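Glucose-1-phosphate uridylyltransferase (Sphingomonas elodea, PDB 2UX8) probably catalyses the transfer of uridylyl from UTP to alpha-D-glucose 1-phosphate, yielding UDP-glucose and releasing diphosphate. Local coordinates at residues C[287-290]-C[291-295]; C[47-50]-C[51-54]; C[279-282]-C[283-286]. All coordinates share one frame; numbering follows the deposited sequence.

Contact 1 (C[287-290]-C[291-295]); sequences AVRA and FAVKA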
loop_
_atom_site.group_PDB
_atom_site.type_symbol
_atom_site.label_atom_id
_atom_site.label_comp_id
_atom_site.label_asym_id
_atom_site.label_seq_id
_atom_site.Cartn_x
_atom_site.Cartn_y
_atom_site.Cartn_z
ATOM N N ALA C 287 23.754 -28.997 7.477
ATOM C CA ALA C 287 22.800 -28.886 8.577
ATOM C C ALA C 287 21.436 -29.475 8.259
ATOM O O ALA C 287 20.861 -30.220 9.059
ATOM C CB ALA C 287 22.651 -27.434 8.970
ATOM N N VAL C 288 20.913 -29.134 7.091
ATOM C CA VAL C 288 19.607 -29.644 6.681
ATOM C C VAL C 288 19.605 -31.158 6.502
ATOM O O VAL C 288 18.658 -31.830 6.917
ATOM C CB VAL C 288 19.131 -28.978 5.376
ATOM C CG1 VAL C 288 17.790 -29.527 4.969
ATOM C CG2 VAL C 288 19.019 -27.496 5.579
ATOM N N ARG C 289 20.656 -31.690 5.877
ATOM C CA ARG C 289 20.773 -33.131 5.674
ATOM C C ARG C 289 20.732 -33.819 7.040
ATOM O O ARG C 289 19.886 -34.675 7.288
ATOM C CB ARG C 289 22.092 -33.459 4.948
ATOM C CG ARG C 289 22.394 -34.945 4.823
ATOM C CD ARG C 289 23.707 -35.198 4.129
ATOM N NE ARG C 289 23.641 -34.948 2.695
ATOM C CZ ARG C 289 22.959 -35.703 1.846
ATOM N NH1 ARG C 289 22.282 -36.759 2.290
ATOM N NH2 ARG C 289 22.961 -35.403 0.558
ATOM N N ALA C 290 21.641 -33.409 7.921
ATOM C CA ALA C 290 21.745 -33.960 9.269
ATOM C C ALA C 290 20.391 -34.000 9.961
ATOM O O ALA C 290 20.015 -35.006 10.568
ATOM C CB ALA C 290 22.718 -33.129 10.096
ATOM N N PHE C 291 19.668 -32.891 9.872
ATOM C CA PHE C 291 18.358 -32.782 10.490
ATOM C C PHE C 291 17.325 -33.696 9.840
ATOM O O PHE C 291 16.608 -34.423 10.523
ATOM C CB PHE C 291 17.873 -31.343 10.414
ATOM C CG PHE C 291 16.487 -31.155 10.933
ATOM C CD1 PHE C 291 16.265 -30.996 12.293
ATOM C CD2 PHE C 291 15.398 -31.169 10.069
ATOM C CE1 PHE C 291 14.981 -30.852 12.791
ATOM C CE2 PHE C 291 14.105 -31.027 10.560
ATOM C CZ PHE C 291 13.900 -30.868 11.928
ATOM N N ALA C 292 17.238 -33.636 8.517
ATOM C CA ALA C 292 16.310 -34.488 7.776
ATOM C C ALA C 292 16.483 -35.938 8.231
ATOM O O ALA C 292 15.507 -36.631 8.529
ATOM C CB ALA C 292 16.581 -34.379 6.276
ATOM N N VAL C 293 17.739 -36.372 8.277
ATOM C CA VAL C 293 18.130 -37.725 8.660
ATOM C C VAL C 293 17.443 -38.173 9.944
ATOM O O VAL C 293 16.636 -39.105 9.950
ATOM C CB VAL C 293 19.656 -37.784 8.863
ATOM C CG1 VAL C 293 20.118 -39.214 8.928
ATOM C CG2 VAL C 293 20.356 -37.050 7.737
ATOM N N LYS C 294 17.773 -37.499 11.037
ATOM C CA LYS C 294 17.174 -37.807 12.329
ATOM C C LYS C 294 15.663 -37.774 12.278
ATOM O O LYS C 294 14.981 -38.758 12.580
ATOM C CB LYS C 294 17.595 -36.793 13.381
ATOM C CG LYS C 294 18.949 -37.009 13.973
ATOM C CD LYS C 294 19.275 -35.874 14.916
ATOM C CE LYS C 294 20.578 -36.114 15.641
ATOM N NZ LYS C 294 20.967 -34.929 16.442
ATOM N N ALA C 295 15.156 -36.604 11.922
ATOM C CA ALA C 295 13.734 -36.348 11.865
ATOM C C ALA C 295 12.931 -37.407 11.127
ATOM O O ALA C 295 11.723 -37.509 11.317
ATOM C CB ALA C 295 13.502 -34.975 11.249
#
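F291 sets its CB 3.5 Å from O of A287, one turn back along helix 285-295, and then turns its ring away from that turn. With CG anti to the backbone N (chi1 176°), the ring runs on toward the next turn and lays one face, near the rim, over CB of A295, 4.0 Å from the ring plane; the small alanine leaves room for the flat ring. A292 brings CB to 3.3 Å from O of V288. R289 and V293, also a turn apart, approach each other at an angle, but the exact fit of the V293 methyl CG2 is doubtful. The arginine chain bends at chi3 toward its polar partners: NE pairs with E285 of the preceding turn, and NH1 donates to the carbonyl O of L296 in the second subunit. Arginine suits the place because its long chain lets one guanidinium reach both. The backbone follows the i to i+4 pattern, weakening at K294: F291 N bonds A287 O at 3.0 Å and A292 N bonds V288 O at 2.8 Å, whereas K294 N to A290 O is weak at 3.4 Å. Small A292 and compact, branched V288 let another chain come close. This C-terminal helix accordingly packs against the second subunit, where V288 meets I271, A287 and F291 meet Q272, both on helix 267-279 of that subunit, and A292 meets L296.

Contact 2 (C[47-50]-C[51-54]); sequences LIQY and AVDE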
loop_
_atom_site.group_PDB
_atom_site.type_symbol
_atom_site.label_atom_id
_atom_site.label_comp_id
_atom_site.label_asym_id
_atom_site.label_seq_id
_atom_site.Cartn_x
_atom_site.Cartn_y
_atom_site.Cartn_z
ATOM N N LEU C 47 8.915 -17.072 -5.323
ATOM C CA LEU C 47 8.583 -17.747 -6.575
ATOM C C LEU C 47 8.735 -16.894 -7.842
ATOM O O LEU C 47 9.316 -17.366 -8.814
ATOM C CB LEU C 47 7.162 -18.304 -6.490
ATOM C CG LEU C 47 6.996 -19.459 -5.499
ATOM C CD1 LEU C 47 5.532 -19.708 -5.228
ATOM C CD2 LEU C 47 7.664 -20.700 -6.064
ATOM N N ILE C 48 8.230 -15.658 -7.861
ATOM C CA ILE C 48 8.383 -14.832 -9.070
ATOM C C ILE C 48 9.831 -14.518 -9.375
ATOM O O ILE C 48 10.194 -14.372 -10.546
ATOM C CB ILE C 48 7.713 -13.457 -8.985
ATOM C CG1 ILE C 48 7.223 -13.218 -7.575
ATOM C CG2 ILE C 48 6.649 -13.312 -10.058
ATOM C CD1 ILE C 48 7.532 -11.831 -7.112
ATOM N N GLN C 49 10.646 -14.370 -8.328
ATOM C CA GLN C 49 12.055 -14.074 -8.531
ATOM C C GLN C 49 12.647 -15.186 -9.399
ATOM O O GLN C 49 13.272 -14.905 -10.427
ATOM C CB GLN C 49 12.787 -13.982 -7.197
ATOM C CG GLN C 49 14.227 -13.547 -7.332
ATOM C CD GLN C 49 14.357 -12.216 -8.019
ATOM O OE1 GLN C 49 13.990 -11.187 -7.462
ATOM N NE2 GLN C 49 14.877 -12.224 -9.244
ATOM N N TYR C 50 12.423 -16.441 -9.012
ATOM C CA TYR C 50 12.939 -17.562 -9.793
ATOM C C TYR C 50 12.455 -17.481 -11.225
ATOM O O TYR C 50 13.225 -17.673 -12.171
ATOM C CB TYR C 50 12.492 -18.894 -9.211
ATOM C CG TYR C 50 13.255 -19.297 -7.981
ATOM C CD1 TYR C 50 12.737 -19.049 -6.711
ATOM C CD2 TYR C 50 14.512 -19.908 -8.081
ATOM C CE1 TYR C 50 13.442 -19.393 -5.568
ATOM C CE2 TYR C 50 15.227 -20.257 -6.936
ATOM C CZ TYR C 50 14.678 -19.992 -5.681
ATOM O OH TYR C 50 15.344 -20.314 -4.524
ATOM N N ALA C 51 11.169 -17.191 -11.372
ATOM C CA ALA C 51 10.545 -17.093 -12.672
ATOM C C ALA C 51 11.141 -16.008 -13.567
ATOM O O ALA C 51 11.350 -16.243 -14.766
ATOM C CB ALA C 51 9.058 -16.872 -12.498
ATOM N N VAL C 52 11.413 -14.825 -13.015
ATOM C CA VAL C 52 11.978 -13.774 -13.853
ATOM C C VAL C 52 13.458 -14.048 -14.129
ATOM O O VAL C 52 13.974 -13.666 -15.168
ATOM C CB VAL C 52 11.790 -12.355 -13.240
ATOM C CG1 VAL C 52 10.343 -12.140 -12.900
ATOM C CG2 VAL C 52 12.628 -12.183 -12.017
ATOM N N ASP C 53 14.136 -14.718 -13.206
ATOM C CA ASP C 53 15.537 -15.045 -13.412
ATOM C C ASP C 53 15.597 -15.944 -14.621
ATOM O O ASP C 53 16.429 -15.781 -15.510
ATOM C CB ASP C 53 16.090 -15.802 -12.223
ATOM C CG ASP C 53 16.250 -14.933 -11.011
ATOM O OD1 ASP C 53 16.391 -13.693 -11.160
ATOM O OD2 ASP C 53 16.249 -15.505 -9.908
ATOM N N GLU C 54 14.685 -16.901 -14.626
ATOM C CA GLU C 54 14.558 -17.859 -15.690
ATOM C C GLU C 54 14.389 -17.115 -17.015
ATOM O O GLU C 54 15.078 -17.403 -17.998
ATOM C CB GLU C 54 13.350 -18.747 -15.390
ATOM C CG GLU C 54 13.268 -20.004 -16.208
ATOM C CD GLU C 54 12.125 -20.876 -15.779
ATOM O OE1 GLU C 54 12.003 -21.121 -14.568
ATOM O OE2 GLU C 54 11.351 -21.321 -16.646
#
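The amide nitrogen NE2 of Q49 is shared by two acceptors, OD1 of D53 one turn further along helix 47-57 and the carbonyl O of G100. The bond from Q49 NE2 to D53 OD1 is 2.8 Å long but bent, with 137° at the hydrogen. Its acceptor lies nearly in the amide plane of Q49, yet the nitrogen approaches from above the carboxylate plane, and the two flat groups are turned 29° from each other. Q49 reaches this position by a folded chain: CG is anti to the backbone N, and a bend at chi2 (58°) brings the amide back over the helix. The other oxygens look outward, OE1 of Q49 to H77 and OD2 of D53 to a salt bridge with R45, so both ends of the buried amide find partners and its rotation is fixed, as glutamine, donor and acceptor at once, allows. An alanine at D53 would probably leave the charge of R45 without this mate and NE2 of Q49 with the carbonyl of G100 but no carboxylate, freer to turn. Helix 47-57 is the crossover of a beta-alpha-beta unit joining parallel strands 16-21 and 62-67 in the Rossmann-like sheet of this GT-A nucleotidyltransferase, and its small or branched A51, V52 and I48 rest on F19 and V21 of the first strand. CG2 of V52 lies 3.6 Å from NE2 of Q49, so a methyl packs beside the amide, while CG1 of V52 sits 3.2 Å from O of I48. Buried E54 uses both carboxylate oxygens, pairing with R215 and accepting from L151 N, and its side chain lies about 8 Å from that of D142, which binds glucose 1-phosphate.

Contact 3 (C[279-282]-C[283-286]); sequences LSRP and DLEP
R281 and L284 run alongside each other in the same direction, CB of R281 3.9 Å from CG of L284, which makes the closely packed side of this turn. Both rest on V43, and L284 also meets K267 of the second subunit. A bend at chi2 (-68°) turns the arginine chain along the leucine, and its NH2 forms a salt bridge with D44. Leucine seals the buried side, while arginine adds methylenes beneath a charge. P282 and D283, by contrast, are exposed; D283 touches CB of R281 through OD1, 3.6 Å away. E285 brings CB to 3.1 Å from O of L279. At the centre, R281 O is gripped twice: E285 N comes nearly straight at 2.8 Å, and L284 N, at 2.9 Å, from well above the carbonyl plane. P282 suits the second position of the turn, its ring fixing phi near the helical value, and P286 sits in the first turn of the helix, where its missing N-H costs no bond. The bond from L284 N closes a type I beta turn, and that from E285 N adds an alpha turn that leads into helix 285-295.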
loop_
_atom_site.group_PDB
_atom_site.type_symbol
_atom_site.label_atom_id
_atom_site.label_comp_id
_atom_site.label_asym_id
_atom_site.label_seq_id
_atom_site.Cartn_x
_atom_site.Cartn_y
_atom_site.Cartn_z
ATOM N N LEU C 279 19.211 -28.572 -0.152
ATOM C CA LEU C 279 20.220 -29.630 -0.250
ATOM C C LEU C 279 21.277 -29.296 -1.292
ATOM O O LEU C 279 22.383 -29.836 -1.262
ATOM C CB LEU C 279 19.590 -30.971 -0.610
ATOM C CG LEU C 279 18.799 -31.622 0.513
ATOM C CD1 LEU C 279 18.222 -32.930 0.008
ATOM C CD2 LEU C 279 19.704 -31.844 1.723
ATOM N N SER C 280 20.939 -28.399 -2.210
ATOM C CA SER C 280 21.868 -28.015 -3.261
ATOM C C SER C 280 22.720 -26.817 -2.854
ATOM O O SER C 280 23.584 -26.377 -3.610
ATOM C CB SER C 280 21.112 -27.677 -4.548
ATOM O OG SER C 280 20.608 -26.356 -4.502
ATOM N N ARG C 281 22.472 -26.286 -1.663
ATOM C CA ARG C 281 23.222 -25.131 -1.167
ATOM C C ARG C 281 24.359 -25.535 -0.233
ATOM O O ARG C 281 24.130 -26.093 0.847
ATOM C CB ARG C 281 22.302 -24.174 -0.410
ATOM C CG ARG C 281 21.217 -23.519 -1.234
ATOM C CD ARG C 281 21.790 -22.546 -2.238
ATOM N NE ARG C 281 20.747 -21.727 -2.853
ATOM C CZ ARG C 281 20.095 -20.750 -2.230
ATOM N NH1 ARG C 281 20.374 -20.456 -0.962
ATOM N NH2 ARG C 281 19.159 -20.071 -2.880
ATOM N N PRO C 282 25.603 -25.229 -0.627
ATOM C CA PRO C 282 26.838 -25.521 0.106
ATOM C C PRO C 282 26.745 -25.229 1.595
ATOM O O PRO C 282 27.135 -26.045 2.443
ATOM C CB PRO C 282 27.852 -24.596 -0.564
ATOM C CG PRO C 282 27.373 -24.527 -1.959
ATOM C CD PRO C 282 25.884 -24.367 -1.787
ATOM N N ASP C 283 26.232 -24.037 1.887
ATOM C CA ASP C 283 26.087 -23.536 3.252
ATOM C C ASP C 283 24.893 -24.049 4.045
ATOM O O ASP C 283 24.820 -23.834 5.253
ATOM C CB ASP C 283 26.061 -21.998 3.244
ATOM C CG ASP C 283 24.826 -21.423 2.551
ATOM O OD1 ASP C 283 24.450 -21.915 1.468
ATOM O OD2 ASP C 283 24.236 -20.459 3.087
ATOM N N LEU C 284 23.973 -24.746 3.386
ATOM C CA LEU C 284 22.802 -25.252 4.076
ATOM C C LEU C 284 22.660 -26.768 4.122
ATOM O O LEU C 284 22.156 -27.312 5.107
ATOM C CB LEU C 284 21.543 -24.667 3.435
ATOM C CG LEU C 284 21.384 -23.153 3.287
ATOM C CD1 LEU C 284 20.067 -22.880 2.616
ATOM C CD2 LEU C 284 21.436 -22.473 4.647
ATOM N N GLU C 285 23.105 -27.458 3.082
ATOM C CA GLU C 285 22.913 -28.895 3.061
ATOM C C GLU C 285 23.475 -29.688 4.244
ATOM O O GLU C 285 22.804 -30.586 4.743
ATOM C CB GLU C 285 23.343 -29.473 1.696
ATOM C CG GLU C 285 24.782 -29.806 1.498
ATOM C CD GLU C 285 25.104 -31.210 1.914
ATOM O OE1 GLU C 285 24.419 -32.140 1.454
ATOM O OE2 GLU C 285 26.050 -31.389 2.697
ATOM N N PRO C 286 24.679 -29.352 4.740
ATOM C CA PRO C 286 25.181 -30.126 5.871
ATOM C C PRO C 286 24.161 -30.174 7.011
ATOM O O PRO C 286 23.739 -31.258 7.444
ATOM C CB PRO C 286 26.442 -29.372 6.259
ATOM C CG PRO C 286 26.928 -28.839 4.958
ATOM C CD PRO C 286 25.650 -28.315 4.349
#

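In the fold
Along the chain the order is contact 2, contact 3, contact 1. Contact 2 sits about 8 Å from the chain's centre on helix 47-57, against the nucleotidyltransferase sheet, whereas contacts 3 and 1 follow each other at the C-terminal end, their centres 11 Å apart and both involving helix 285-295. They touch where L279 packs against the backbone of R289. Contact 2 is about 21 Å from contact 3 and 28 Å from contact 1, measured between centres, yet Y50 and R281 come into packing contact, so the turn at 279-286 lies against the start of helix 47-57. Contact 2 thus belongs to the nucleotidyltransferase core, while contacts 3 and 1 both meet the second subunit and form part of the subunit interface.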